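Local coordinates for protein acyl-coenzyme A thioesterase PaaI (Escherichia coli, PDB 2FS2) that hydrolyses the thioester bond of phenylacetyl-coenzyme A derivatives, with a preference for those hydroxylated on the ring, at residues G73-A78 with H131-T136. Sequence-based numbering, arbitrary orientation.
Sequences GLAAVA and HRIGGT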
loop_
_atom_site.group_PDB
_atom_site.type_symbol
_atom_site.label_atom_id
_atom_site.label_comp_id
_atom_site.label_asym_id
_atom_site.label_seq_id
_atom_site.Cartn_x
_atom_site.Cartn_y
_atom_site.Cartn_z
ATOM N N GLY B 73 12.073 -3.693 -23.184
ATOM C CA GLY B 73 11.538 -4.362 -24.352
ATOM C C GLY B 73 10.530 -5.467 -24.111
ATOM O O GLY B 73 10.086 -6.060 -25.067
ATOM N N LEU B 74 10.174 -5.773 -22.851
ATOM C CA LEU B 74 9.178 -6.795 -22.500
ATOM C C LEU B 74 7.867 -6.181 -22.028
ATOM O O LEU B 74 7.856 -5.518 -21.013
ATOM C CB LEU B 74 9.705 -7.635 -21.334
ATOM C CG LEU B 74 10.889 -8.366 -21.976
ATOM C CD1 LEU B 74 11.916 -8.815 -20.935
ATOM C CD2 LEU B 74 10.421 -9.487 -22.969
ATOM N N ALA B 75 6.782 -6.418 -22.755
ATOM C CA ALA B 75 5.504 -5.853 -22.427
ATOM C C ALA B 75 5.178 -6.176 -20.895
ATOM O O ALA B 75 5.332 -7.340 -20.454
ATOM C CB ALA B 75 4.413 -6.464 -23.360
ATOM N N ALA B 76 4.729 -5.176 -20.147
ATOM C CA ALA B 76 4.473 -5.356 -18.726
ATOM C C ALA B 76 3.416 -4.348 -18.353
ATOM O O ALA B 76 3.314 -3.283 -18.997
ATOM C CB ALA B 76 5.706 -5.164 -17.920
ATOM N N VAL B 77 2.602 -4.718 -17.356
ATOM C CA VAL B 77 1.462 -3.937 -16.863
ATOM C C VAL B 77 1.530 -3.859 -15.296
ATOM O O VAL B 77 2.253 -4.630 -14.655
ATOM C CB VAL B 77 0.095 -4.595 -17.245
ATOM C CG1 VAL B 77 -0.019 -4.765 -18.764
ATOM C CG2 VAL B 77 -0.191 -5.912 -16.479
ATOM N N ALA B 78 0.753 -2.956 -14.726
ATOM C CA ALA B 78 0.740 -2.783 -13.289
ATOM C C ALA B 78 -0.095 -3.903 -12.646
ATOM O O ALA B 78 -1.179 -4.103 -13.064
ATOM C CB ALA B 78 0.078 -1.423 -13.045
ATOM N N HIS B 131 4.037 -6.762 -13.887
ATOM C CA HIS B 131 3.919 -8.176 -14.209
ATOM C C HIS B 131 4.128 -8.240 -15.750
ATOM O O HIS B 131 3.478 -7.517 -16.476
ATOM C CB HIS B 131 2.476 -8.622 -13.808
ATOM C CG HIS B 131 2.146 -10.025 -14.146
ATOM N ND1 HIS B 131 1.029 -10.362 -14.887
ATOM C CD2 HIS B 131 2.757 -11.194 -13.818
ATOM C CE1 HIS B 131 0.979 -11.683 -15.013
ATOM N NE2 HIS B 131 2.014 -12.210 -14.369
ATOM N N ARG B 132 5.078 -9.012 -16.212
ATOM C CA ARG B 132 5.212 -9.153 -17.708
ATOM C C ARG B 132 4.127 -10.051 -18.256
ATOM O O ARG B 132 3.730 -11.015 -17.610
ATOM C CB ARG B 132 6.628 -9.667 -18.035
ATOM C CG ARG B 132 7.614 -8.604 -17.523
ATOM C CD ARG B 132 8.980 -8.940 -17.667
ATOM N NE ARG B 132 9.812 -7.758 -17.648
ATOM C CZ ARG B 132 11.096 -7.857 -17.627
ATOM N NH1 ARG B 132 11.603 -9.083 -17.605
ATOM N NH2 ARG B 132 11.877 -6.757 -17.563
ATOM N N ILE B 133 3.600 -9.724 -19.405
ATOM C CA ILE B 133 2.360 -10.329 -19.871
ATOM C C ILE B 133 2.671 -11.128 -21.169
ATOM O O ILE B 133 1.785 -11.696 -21.787
ATOM C CB ILE B 133 1.293 -9.237 -20.139
ATOM C CG1 ILE B 133 1.857 -8.111 -20.999
ATOM C CG2 ILE B 133 0.706 -8.664 -18.837
ATOM C CD1 ILE B 133 0.792 -7.470 -21.956
ATOM N N GLY B 134 3.930 -11.144 -21.581
ATOM C CA GLY B 134 4.326 -11.959 -22.709
ATOM C C GLY B 134 4.533 -11.177 -23.986
ATOM O O GLY B 134 3.697 -10.369 -24.409
ATOM N N GLY B 135 5.688 -11.449 -24.600
ATOM C CA GLY B 135 6.080 -10.819 -25.857
ATOM C C GLY B 135 6.549 -9.399 -25.608
ATOM O O GLY B 135 6.741 -8.974 -24.452
ATOM N N THR B 136 6.720 -8.703 -26.730
ATOM C CA THR B 136 7.255 -7.338 -26.853
ATOM C C THR B 136 6.132 -6.294 -26.899
ATOM O O THR B 136 4.929 -6.649 -26.978
ATOM C CB THR B 136 8.126 -7.247 -28.127
ATOM O OG1 THR B 136 8.841 -8.487 -28.320
ATOM C CG2 THR B 136 9.248 -6.161 -27.958
HETATM O O HOH W 1 6.373 -9.679 -21.378
#
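From its place opposite A76, R132 runs out past L74, whose CD1 lies over one face of its guanidinium. Its CB lies 3.6 Å from the carbonyl O of A75, and CG, anti to its own carbonyl carbon (chi1 -62°), rests on A76 CB. From CG to NE the chain is extended: CD and then NE pass L74 CB. At the tip, L74 CD1 sits 3.3 Å above the guanidinium plane, offset toward the rim, with NH1 its nearest atom at 3.4 Å. NH1 also hydrogen-bonds the carbonyl O of K106, which ties the tip to the hairpin beside it. An alanine here would probably leave L74 CD1 and the K106 carbonyl without their partner and open a gap beside A76 CB.

The two strands pair antiparallel. V77 and H131 exchange both backbone bonds, V77 N to H131 O and H131 N to V77 O, whereas A76 and R132 form the non-hydrogen-bonded pair. Beyond it, I133 N bonds A75 O at 3.1 Å from above the carbonyl plane. The chain then bows outward through G134, and A75 N meets G135 O, also at 3.1 Å. One water bridges the bow, donating to A75 O (2.7 Å) and G135 O and accepting from G134 N. V77, on the sheet face opposite R132, meets I133, CG2 to CG2, at 3.7 Å, the side chains crossing at about a right angle, while I133 CG1 touches A75 CB.

The pairing fastens the end of strand 122-132 to the strand entered just after helix 54-70, the central helix of the hot-dog fold. Backbone bonds and a shared water thus carry the polar link around A75 and G135, and the cationic tip of R132 joins apolar cover on one face to a carbonyl partner.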